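PDB 2UY6: Pap fimbrial major pilin protein from Escherichia coli, which polymerizes into the thick right-handed helical rod of the P pilus, a fimbria with which the bacterium colonizes the epithelium of particular host organs. Local coordinates for residues C22-K27 against I56-C61. The protein carries 2 engineered substitutions. Residues are numbered along the deposited sequence; the frame is centred on the assembly and turned at random.
Sequences CSISQK and IELVNC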
ATOM      1  N   CYS B  22      -5.112  -3.269  -2.081  1.00 28.99           N
ATOM      2  CA  CYS B  22      -6.378  -3.702  -1.512  1.00 29.81           C
ATOM      3  C   CYS B  22      -6.373  -5.114  -0.921  1.00 28.69           C
ATOM      4  O   CYS B  22      -5.630  -5.995  -1.355  1.00 26.77           O
ATOM      5  CB  CYS B  22      -7.493  -3.588  -2.554  1.00 31.17           C
ATOM      6  SG  CYS B  22      -7.959  -1.873  -2.947  1.00 41.75           S
ATOM      7  N   SER B  23      -7.209  -5.299   0.093  1.00 27.17           N
ATOM      8  CA  SER B  23      -7.379  -6.578   0.759  1.00 28.25           C
ATOM      9  C   SER B  23      -8.847  -6.940   0.512  1.00 28.17           C
ATOM     10  O   SER B  23      -9.695  -6.045   0.456  1.00 28.88           O
ATOM     11  CB  SER B  23      -7.112  -6.420   2.257  1.00 27.13           C
ATOM     12  OG  SER B  23      -7.217  -7.659   2.933  1.00 27.81           O
ATOM     13  N   ILE B  24      -9.168  -8.220   0.337  1.00 28.00           N
ATOM     14  CA  ILE B  24     -10.576  -8.573   0.111  1.00 27.79           C
ATOM     15  C   ILE B  24     -11.163  -9.508   1.169  1.00 28.01           C
ATOM     16  O   ILE B  24     -10.439 -10.182   1.908  1.00 28.01           O
ATOM     17  CB  ILE B  24     -10.825  -9.222  -1.299  1.00 25.64           C
ATOM     18  CG1 ILE B  24     -10.658 -10.741  -1.240  1.00 26.27           C
ATOM     19  CG2 ILE B  24      -9.884  -8.638  -2.328  1.00 23.07           C
ATOM     20  CD1 ILE B  24      -9.288 -11.207  -0.912  1.00 29.29           C
ATOM     21  N   SER B  25     -12.488  -9.520   1.251  1.00 28.89           N
ATOM     22  CA  SER B  25     -13.189 -10.394   2.182  1.00 28.44           C
ATOM     23  C   SER B  25     -14.643 -10.554   1.748  1.00 27.95           C
ATOM     24  O   SER B  25     -15.148  -9.782   0.934  1.00 26.56           O
ATOM     25  CB  SER B  25     -13.114  -9.839   3.605  1.00 27.47           C
ATOM     26  OG  SER B  25     -13.678  -8.551   3.669  1.00 29.46           O
ATOM     27  N   GLN B  26     -15.314 -11.558   2.299  1.00 28.25           N
ATOM     28  CA  GLN B  26     -16.695 -11.821   1.940  1.00 29.16           C
ATOM     29  C   GLN B  26     -17.542 -12.116   3.170  1.00 31.49           C
ATOM     30  O   GLN B  26     -17.032 -12.127   4.295  1.00 32.82           O
ATOM     31  CB  GLN B  26     -16.749 -13.004   0.971  1.00 27.65           C
ATOM     32  CG  GLN B  26     -15.971 -12.761  -0.301  1.00 28.49           C
ATOM     33  CD  GLN B  26     -16.086 -13.894  -1.290  1.00 31.95           C
ATOM     34  OE1 GLN B  26     -15.475 -14.946  -1.125  1.00 33.33           O
ATOM     35  NE2 GLN B  26     -16.888 -13.689  -2.330  1.00 34.49           N
ATOM     36  N   LYS B  27     -18.838 -12.346   2.957  1.00 31.62           N
ATOM     37  CA  LYS B  27     -19.736 -12.653   4.062  1.00 30.96           C
ATOM     38  C   LYS B  27     -19.263 -13.947   4.729  1.00 30.35           C
ATOM     39  O   LYS B  27     -19.436 -14.136   5.937  1.00 30.34           O
ATOM     40  CB  LYS B  27     -21.173 -12.803   3.553  1.00 31.11           C
ATOM     41  N   ILE B  56     -17.429  -9.022  -3.309  1.00 30.64           N
ATOM     42  CA  ILE B  56     -16.064  -8.916  -2.821  1.00 30.82           C
ATOM     43  C   ILE B  56     -15.842  -7.540  -2.211  1.00 31.00           C
ATOM     44  O   ILE B  56     -15.904  -6.530  -2.910  1.00 30.18           O
ATOM     45  CB  ILE B  56     -15.048  -9.121  -3.968  1.00 30.22           C
ATOM     46  CG1 ILE B  56     -15.276 -10.479  -4.628  1.00 30.81           C
ATOM     47  CG2 ILE B  56     -13.631  -9.055  -3.430  1.00 29.55           C
ATOM     48  CD1 ILE B  56     -14.436 -10.695  -5.874  1.00 31.31           C
ATOM     49  N   GLU B  57     -15.598  -7.503  -0.904  1.00 31.47           N
ATOM     50  CA  GLU B  57     -15.364  -6.242  -0.221  1.00 33.29           C
ATOM     51  C   GLU B  57     -13.885  -5.849  -0.252  1.00 31.04           C
ATOM     52  O   GLU B  57     -13.020  -6.608   0.186  1.00 28.89           O
ATOM     53  CB  GLU B  57     -15.866  -6.318   1.230  1.00 36.49           C
ATOM     54  CG  GLU B  57     -15.377  -5.162   2.113  1.00 42.26           C
ATOM     55  CD  GLU B  57     -16.203  -4.958   3.383  1.00 45.06           C
ATOM     56  OE1 GLU B  57     -16.555  -5.955   4.055  1.00 46.43           O
ATOM     57  OE2 GLU B  57     -16.489  -3.787   3.717  1.00 46.04           O
ATOM     58  N   LEU B  58     -13.616  -4.666  -0.801  1.00 30.83           N
ATOM     59  CA  LEU B  58     -12.262  -4.122  -0.891  1.00 32.77           C
ATOM     60  C   LEU B  58     -11.985  -3.332   0.382  1.00 33.94           C
ATOM     61  O   LEU B  58     -12.640  -2.326   0.639  1.00 35.66           O
ATOM     62  CB  LEU B  58     -12.135  -3.196  -2.105  1.00 28.98           C
ATOM     63  CG  LEU B  58     -12.442  -3.887  -3.437  1.00 29.83           C
ATOM     64  CD1 LEU B  58     -12.392  -2.901  -4.601  1.00 28.34           C
ATOM     65  CD2 LEU B  58     -11.445  -4.998  -3.639  1.00 27.27           C
ATOM     66  N   VAL B  59     -11.026  -3.790   1.183  1.00 35.47           N
ATOM     67  CA  VAL B  59     -10.693  -3.103   2.430  1.00 36.85           C
ATOM     68  C   VAL B  59      -9.218  -2.713   2.551  1.00 36.72           C
ATOM     69  O   VAL B  59      -8.384  -3.093   1.728  1.00 36.28           O
ATOM     70  CB  VAL B  59     -11.071  -3.966   3.652  1.00 38.05           C
ATOM     71  CG1 VAL B  59     -12.555  -4.255   3.631  1.00 38.06           C
ATOM     72  CG2 VAL B  59     -10.278  -5.272   3.648  1.00 38.39           C
ATOM     73  N   ASN B  60      -8.916  -1.942   3.590  1.00 38.09           N
ATOM     74  CA  ASN B  60      -7.560  -1.478   3.871  1.00 37.31           C
ATOM     75  C   ASN B  60      -6.875  -0.782   2.704  1.00 37.00           C
ATOM     76  O   ASN B  60      -5.653  -0.811   2.598  1.00 37.65           O
ATOM     77  CB  ASN B  60      -6.685  -2.637   4.354  1.00 37.02           C
ATOM     78  CG  ASN B  60      -7.278  -3.352   5.555  1.00 40.29           C
ATOM     79  OD1 ASN B  60      -7.963  -2.744   6.378  1.00 41.73           O
ATOM     80  ND2 ASN B  60      -7.009  -4.648   5.667  1.00 42.21           N
ATOM     81  N   CYS B  61      -7.651  -0.155   1.832  1.00 35.96           N
ATOM     82  CA  CYS B  61      -7.066   0.558   0.708  1.00 38.42           C
ATOM     83  C   CYS B  61      -7.944   1.740   0.331  1.00 41.31           C
ATOM     84  O   CYS B  61      -9.022   1.929   0.901  1.00 41.12           O
ATOM     85  CB  CYS B  61      -6.908  -0.369  -0.500  1.00 38.24           C
ATOM     86  SG  CYS B  61      -8.470  -1.058  -1.142  1.00 39.06           S
TER
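In the immunoglobulin-like pilin fold, the short strand 23-25 pairs antiparallel with the end of strand 52-59, and a disulfide closes the pair at one end. Cys22 and Ser23 bury the most surface here, followed by Ser25 and Ile56. Ser23 and Val59 form a hydrogen-bonded pair: the Val59 N-H points almost straight at Ser23 O (N to O 2.7 Å, angle at H 178°), while Ser23 N returns a bond to Val59 O. Ser23 CB rests on Val59 CG2 at 3.6 Å; its OG, anti to the backbone N, is hydrogen-bonded to an acidic side chain of a different protein, whose chain is also hydrogen-bonded to the backbone of Ile24. Ser25 and Glu57 make the next hydrogen-bonded pair, where Ser25 N to Glu57 O is the more bent bond (135°). Glu57 extends past Ser25 OG, its OE2 held by Asn129. On the other face Ile24 lies alongside Ile56, both pointing the same way, with Ile24 CB 3.5 Å from Ile56 CG2, and crosses Leu58 obliquely. Leu58 CD2 also reaches Cys22 CB, beside Phe66, so the disulfide borders this apolar layer. Cys61 SG, tucked between its own backbone N and carbonyl carbon, bonds Cys22 SG at 2.0 Å, with a CB-SG-SG-CB torsion of 90°.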